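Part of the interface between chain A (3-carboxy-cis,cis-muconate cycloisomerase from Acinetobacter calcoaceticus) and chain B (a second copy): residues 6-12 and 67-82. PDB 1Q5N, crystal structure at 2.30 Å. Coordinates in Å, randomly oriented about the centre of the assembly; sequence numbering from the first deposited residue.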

ATOM      1  N   GLN A   6      23.775  -5.947   1.660  1.00 59.02           N
ATOM      2  CA  GLN A   6      25.030  -5.149   1.393  1.00 58.03           C
ATOM      3  C   GLN A   6      25.346  -4.761  -0.082  1.00 55.57           C
ATOM      4  O   GLN A   6      25.733  -3.616  -0.365  1.00 54.24           O
ATOM      5  CB  GLN A   6      26.229  -5.873   1.998  1.00 61.73           C
ATOM      6  CG  GLN A   6      27.612  -5.373   1.503  1.00 68.10           C
ATOM      7  CD  GLN A   6      28.791  -5.918   2.358  1.00 74.11           C
ATOM      8  OE1 GLN A   6      28.836  -7.130   2.723  1.00 75.66           O
ATOM      9  NE2 GLN A   6      29.753  -5.026   2.681  1.00 75.25           N
ATOM     10  N   LEU A   7      25.213  -5.692  -1.024  1.00 52.38           N
ATOM     11  CA  LEU A   7      25.469  -5.349  -2.435  1.00 50.02           C
ATOM     12  C   LEU A   7      24.517  -4.270  -2.923  1.00 49.10           C
ATOM     13  O   LEU A   7      24.894  -3.455  -3.748  1.00 50.08           O
ATOM     14  CB  LEU A   7      25.294  -6.553  -3.363  1.00 49.42           C
ATOM     15  CG  LEU A   7      26.375  -7.630  -3.465  1.00 48.88           C
ATOM     16  CD1 LEU A   7      25.933  -8.692  -4.507  1.00 46.57           C
ATOM     17  CD2 LEU A   7      27.699  -6.977  -3.842  1.00 46.11           C
ATOM     18  N   TYR A   8      23.279  -4.274  -2.418  1.00 47.69           N
ATOM     19  CA  TYR A   8      22.274  -3.295  -2.817  1.00 47.24           C
ATOM     20  C   TYR A   8      22.340  -1.967  -2.091  1.00 47.82           C
ATOM     21  O   TYR A   8      21.757  -0.990  -2.547  1.00 47.67           O
ATOM     22  CB  TYR A   8      20.871  -3.832  -2.600  1.00 46.79           C
ATOM     23  CG  TYR A   8      20.487  -4.946  -3.522  1.00 44.70           C
ATOM     24  CD1 TYR A   8      20.774  -4.884  -4.886  1.00 44.13           C
ATOM     25  CD2 TYR A   8      19.851  -6.080  -3.026  1.00 44.24           C
ATOM     26  CE1 TYR A   8      20.437  -5.953  -5.748  1.00 44.83           C
ATOM     27  CE2 TYR A   8      19.514  -7.136  -3.861  1.00 44.76           C
ATOM     28  CZ  TYR A   8      19.807  -7.073  -5.219  1.00 44.38           C
ATOM     29  OH  TYR A   8      19.466  -8.150  -6.029  1.00 47.21           O
ATOM     30  N   ALA A   9      23.029  -1.949  -0.958  1.00 47.14           N
ATOM     31  CA  ALA A   9      23.149  -0.750  -0.146  1.00 46.64           C
ATOM     32  C   ALA A   9      23.789   0.356  -0.955  1.00 45.30           C
ATOM     33  O   ALA A   9      23.459   1.529  -0.819  1.00 43.58           O
ATOM     34  CB  ALA A   9      23.999  -1.056   1.082  1.00 46.23           C
ATOM     35  N   SER A  10      24.689  -0.054  -1.826  1.00 45.36           N
ATOM     36  CA  SER A  10      25.443   0.875  -2.645  1.00 47.02           C
ATOM     37  C   SER A  10      24.589   1.498  -3.741  1.00 46.21           C
ATOM     38  O   SER A  10      24.797   2.633  -4.185  1.00 45.64           O
ATOM     39  CB  SER A  10      26.618   0.114  -3.256  1.00 50.85           C
ATOM     40  OG  SER A  10      27.214   0.890  -4.284  1.00 57.23           O
ATOM     41  N   LEU A  11      23.612   0.724  -4.168  1.00 44.61           N
ATOM     42  CA  LEU A  11      22.692   1.141  -5.210  1.00 42.85           C
ATOM     43  C   LEU A  11      21.557   2.080  -4.728  1.00 40.60           C
ATOM     44  O   LEU A  11      21.262   3.068  -5.368  1.00 38.97           O
ATOM     45  CB  LEU A  11      22.049  -0.109  -5.782  1.00 44.99           C
ATOM     46  CG  LEU A  11      22.212  -0.374  -7.256  1.00 46.34           C
ATOM     47  CD1 LEU A  11      21.364  -1.559  -7.585  1.00 46.02           C
ATOM     48  CD2 LEU A  11      21.806   0.868  -8.048  1.00 47.43           C
ATOM     49  N   PHE A  12      20.946   1.756  -3.581  1.00 36.84           N
ATOM     50  CA  PHE A  12      19.795   2.484  -3.086  1.00 34.35           C
ATOM     51  C   PHE A  12      19.934   3.361  -1.843  1.00 34.20           C
ATOM     52  O   PHE A  12      19.164   4.289  -1.675  1.00 32.81           O
ATOM     53  CB  PHE A  12      18.669   1.484  -2.820  1.00 32.16           C
ATOM     54  CG  PHE A  12      18.358   0.592  -3.986  1.00 32.44           C
ATOM     55  CD1 PHE A  12      17.807   1.123  -5.160  1.00 31.20           C
ATOM     56  CD2 PHE A  12      18.553  -0.794  -3.889  1.00 31.70           C
ATOM     57  CE1 PHE A  12      17.467   0.274  -6.252  1.00 32.90           C
ATOM     58  CE2 PHE A  12      18.214  -1.652  -4.954  1.00 32.66           C
ATOM     59  CZ  PHE A  12      17.653  -1.122  -6.139  1.00 32.38           C
TER
ATOM     60  N   ASP B  67      35.703 -10.658  -5.311  1.00 50.21           N
ATOM     61  CA  ASP B  67      35.873  -9.563  -4.330  1.00 50.27           C
ATOM     62  C   ASP B  67      34.542  -8.848  -4.101  1.00 50.74           C
ATOM     63  O   ASP B  67      34.133  -8.017  -4.921  1.00 50.96           O
ATOM     64  CB  ASP B  67      36.909  -8.545  -4.835  1.00 49.04           C
ATOM     65  CG  ASP B  67      37.152  -7.405  -3.849  1.00 50.47           C
ATOM     66  OD1 ASP B  67      36.622  -7.458  -2.727  1.00 47.95           O
ATOM     67  OD2 ASP B  67      37.896  -6.455  -4.200  1.00 52.16           O
ATOM     68  N   PHE B  68      33.894  -9.149  -2.975  1.00 50.34           N
ATOM     69  CA  PHE B  68      32.605  -8.573  -2.690  1.00 50.59           C
ATOM     70  C   PHE B  68      32.580  -7.087  -2.426  1.00 52.11           C
ATOM     71  O   PHE B  68      31.560  -6.442  -2.666  1.00 53.36           O
ATOM     72  CB  PHE B  68      31.906  -9.376  -1.595  1.00 48.57           C
ATOM     73  CG  PHE B  68      31.318 -10.667  -2.104  1.00 48.59           C
ATOM     74  CD1 PHE B  68      32.106 -11.806  -2.243  1.00 47.85           C
ATOM     75  CD2 PHE B  68      29.971 -10.738  -2.482  1.00 47.32           C
ATOM     76  CE1 PHE B  68      31.569 -12.995  -2.766  1.00 47.86           C
ATOM     77  CE2 PHE B  68      29.427 -11.910  -3.003  1.00 45.86           C
ATOM     78  CZ  PHE B  68      30.224 -13.044  -3.140  1.00 47.15           C
ATOM     79  N   ASP B  69      33.687  -6.520  -1.967  1.00 53.12           N
ATOM     80  CA  ASP B  69      33.728  -5.076  -1.757  1.00 54.42           C
ATOM     81  C   ASP B  69      33.842  -4.388  -3.107  1.00 53.18           C
ATOM     82  O   ASP B  69      33.202  -3.353  -3.372  1.00 54.19           O
ATOM     83  CB  ASP B  69      34.919  -4.703  -0.889  1.00 59.35           C
ATOM     84  CG  ASP B  69      34.712  -5.101   0.541  1.00 64.78           C
ATOM     85  OD1 ASP B  69      33.903  -4.408   1.218  1.00 68.86           O
ATOM     86  OD2 ASP B  69      35.331  -6.113   0.975  1.00 68.08           O
ATOM     87  N   ALA B  70      34.677  -4.957  -3.965  1.00 50.94           N
ATOM     88  CA  ALA B  70      34.836  -4.403  -5.290  1.00 49.22           C
ATOM     89  C   ALA B  70      33.450  -4.497  -5.942  1.00 47.18           C
ATOM     90  O   ALA B  70      32.975  -3.540  -6.504  1.00 46.42           O
ATOM     91  CB  ALA B  70      35.865  -5.224  -6.080  1.00 49.07           C
ATOM     92  N   LEU B  71      32.800  -5.656  -5.821  1.00 46.32           N
ATOM     93  CA  LEU B  71      31.492  -5.874  -6.427  1.00 45.98           C
ATOM     94  C   LEU B  71      30.433  -4.863  -5.959  1.00 45.40           C
ATOM     95  O   LEU B  71      29.707  -4.315  -6.787  1.00 42.99           O
ATOM     96  CB  LEU B  71      30.995  -7.313  -6.172  1.00 45.30           C
ATOM     97  CG  LEU B  71      29.823  -7.764  -7.073  1.00 46.76           C
ATOM     98  CD1 LEU B  71      30.295  -7.703  -8.509  1.00 45.57           C
ATOM     99  CD2 LEU B  71      29.329  -9.192  -6.744  1.00 44.33           C
ATOM    100  N   ALA B  72      30.354  -4.604  -4.651  1.00 44.66           N
ATOM    101  CA  ALA B  72      29.349  -3.654  -4.153  1.00 45.41           C
ATOM    102  C   ALA B  72      29.620  -2.239  -4.696  1.00 45.93           C
ATOM    103  O   ALA B  72      28.726  -1.589  -5.230  1.00 48.26           O
ATOM    104  CB  ALA B  72      29.308  -3.658  -2.620  1.00 42.93           C
ATOM    105  N   THR B  73      30.855  -1.778  -4.597  1.00 45.20           N
ATOM    106  CA  THR B  73      31.223  -0.457  -5.098  1.00 44.83           C
ATOM    107  C   THR B  73      30.891  -0.349  -6.588  1.00 43.72           C
ATOM    108  O   THR B  73      30.293   0.633  -7.025  1.00 43.09           O
ATOM    109  CB  THR B  73      32.771  -0.210  -4.893  1.00 45.40           C
ATOM    110  OG1 THR B  73      33.069  -0.335  -3.499  1.00 47.49           O
ATOM    111  CG2 THR B  73      33.218   1.167  -5.402  1.00 42.26           C
ATOM    112  N   ALA B  74      31.302  -1.350  -7.370  1.00 42.67           N
ATOM    113  CA  ALA B  74      31.061  -1.324  -8.813  1.00 42.98           C
ATOM    114  C   ALA B  74      29.548  -1.309  -9.155  1.00 43.03           C
ATOM    115  O   ALA B  74      29.134  -0.664 -10.119  1.00 43.99           O
ATOM    116  CB  ALA B  74      31.742  -2.528  -9.480  1.00 40.60           C
ATOM    117  N   THR B  75      28.741  -2.015  -8.354  1.00 43.04           N
ATOM    118  CA  THR B  75      27.298  -2.109  -8.544  1.00 41.35           C
ATOM    119  C   THR B  75      26.627  -0.744  -8.492  1.00 42.84           C
ATOM    120  O   THR B  75      25.781  -0.434  -9.351  1.00 42.29           O
ATOM    121  CB  THR B  75      26.680  -3.034  -7.491  1.00 41.16           C
ATOM    122  OG1 THR B  75      27.199  -4.356  -7.690  1.00 42.59           O
ATOM    123  CG2 THR B  75      25.180  -3.107  -7.628  1.00 38.14           C
ATOM    124  N   GLY B  76      27.018   0.093  -7.522  1.00 42.77           N
ATOM    125  CA  GLY B  76      26.428   1.413  -7.421  1.00 40.95           C
ATOM    126  C   GLY B  76      26.682   2.233  -8.667  1.00 42.20           C
ATOM    127  O   GLY B  76      25.866   3.074  -9.033  1.00 42.42           O
ATOM    128  N   LEU B  77      27.797   1.988  -9.346  1.00 42.39           N
ATOM    129  CA  LEU B  77      28.113   2.762 -10.548  1.00 43.60           C
ATOM    130  C   LEU B  77      27.502   2.187 -11.837  1.00 43.22           C
ATOM    131  O   LEU B  77      27.099   2.935 -12.752  1.00 42.99           O
ATOM    132  CB  LEU B  77      29.642   2.902 -10.700  1.00 47.18           C
ATOM    133  CG  LEU B  77      30.391   3.499  -9.470  1.00 50.50           C
ATOM    134  CD1 LEU B  77      31.942   3.486  -9.671  1.00 50.15           C
ATOM    135  CD2 LEU B  77      29.891   4.929  -9.225  1.00 49.17           C
ATOM    136  N   ALA B  78      27.420   0.866 -11.919  1.00 40.87           N
ATOM    137  CA  ALA B  78      26.859   0.250 -13.100  1.00 39.47           C
ATOM    138  C   ALA B  78      25.294   0.224 -13.093  1.00 38.84           C
ATOM    139  O   ALA B  78      24.643   0.202 -14.144  1.00 35.98           O
ATOM    140  CB  ALA B  78      27.437  -1.166 -13.242  1.00 38.81           C
ATOM    141  N   GLY B  79      24.692   0.221 -11.907  1.00 37.63           N
ATOM    142  CA  GLY B  79      23.243   0.191 -11.849  1.00 36.03           C
ATOM    143  C   GLY B  79      22.655  -1.198 -11.664  1.00 36.09           C
ATOM    144  O   GLY B  79      21.439  -1.316 -11.589  1.00 35.11           O
ATOM    145  N   ASN B  80      23.503  -2.235 -11.670  1.00 36.13           N
ATOM    146  CA  ASN B  80      23.120  -3.620 -11.410  1.00 35.80           C
ATOM    147  C   ASN B  80      24.353  -4.458 -11.111  1.00 36.85           C
ATOM    148  O   ASN B  80      25.471  -4.087 -11.451  1.00 36.67           O
ATOM    149  CB  ASN B  80      22.264  -4.262 -12.530  1.00 37.71           C
ATOM    150  CG  ASN B  80      23.042  -4.639 -13.761  1.00 38.85           C
ATOM    151  OD1 ASN B  80      23.953  -5.490 -13.736  1.00 40.77           O
ATOM    152  ND2 ASN B  80      22.667  -4.020 -14.872  1.00 41.23           N
ATOM    153  N   ILE B  81      24.130  -5.578 -10.443  1.00 35.98           N
ATOM    154  CA  ILE B  81      25.184  -6.458 -10.039  1.00 37.30           C
ATOM    155  C   ILE B  81      25.782  -7.279 -11.154  1.00 38.05           C
ATOM    156  O   ILE B  81      26.961  -7.620 -11.094  1.00 37.66           O
ATOM    157  CB  ILE B  81      24.664  -7.449  -8.998  1.00 38.69           C
ATOM    158  CG1 ILE B  81      24.081  -6.671  -7.831  1.00 39.33           C
ATOM    159  CG2 ILE B  81      25.800  -8.348  -8.500  1.00 40.61           C
ATOM    160  CD1 ILE B  81      23.293  -7.580  -6.897  1.00 43.33           C
ATOM    161  N   ALA B  82      24.984  -7.605 -12.167  1.00 37.88           N
ATOM    162  CA  ALA B  82      25.491  -8.486 -13.209  1.00 38.97           C
ATOM    163  C   ALA B  82      26.702  -7.957 -13.962  1.00 39.41           C
ATOM    164  O   ALA B  82      27.640  -8.712 -14.209  1.00 40.75           O
ATOM    165  CB  ALA B  82      24.393  -8.842 -14.181  1.00 37.48           C
TER

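Residues 6-12 of chain A lie against the helix 68-78 of chain B and the turn that follows it, burying 574 Å², summed over both sides, in a mostly apolar contact with one hydrogen bond across it. Gln A6, exposed, places its O 4.2 Å from Ala B72 CB, and its extended side chain brings NE2 to 4.4 Å from Asp B69 OD1. Leu A7 has the largest covered area. The CA-to-CB bond of Leu A7 points sideways, but the m,t rotamer carries the branched end to chain B, where Leu A7 CD2 packs 3.9 Å from both Leu B71 CG and Ala B72 CB, and Leu A7 CD1 reaches 3.7 Å from Ile B81 CD1. Leu A7 CA lies 4.6 Å from Ala B72 CA. The CA-to-CB bond of Tyr A8 points away from chain B, yet its ring swings back so that Tyr A8 CE1 meets Ile B81 CD1 at 3.5 Å; Ile B81 thus touches two consecutive residues. Ala A9 makes no contact. The CA-to-CB bond of Ser A10 points toward the helix, and Ser A10 OG donates a hydrogen bond to Ala B72 O (3.1 Å). Ala B72 O also accepts a weak helical bond from Gly B76 N (3.3 Å), so the serine joins it as a second donor. Ser A10 OG also sits 3.3 Å from Gly B76 CA, where glycine is needed: an ideal CB there would fall 2.3 Å from Ser A10 OG, a clash. Leu A11 CA lies 4.3 Å from Gly B76 CA. Leu A11, buried, sets CG 4.1 Å from Thr B75 CG2 and CD1 4.0 Å from Gly B79 O. Thr B75 suits this apolar surface because its OG1 is satisfied within its own helix, Thr B75 OG1 donating to Leu B71 O (2.7 Å), while its methyl contacts chain A.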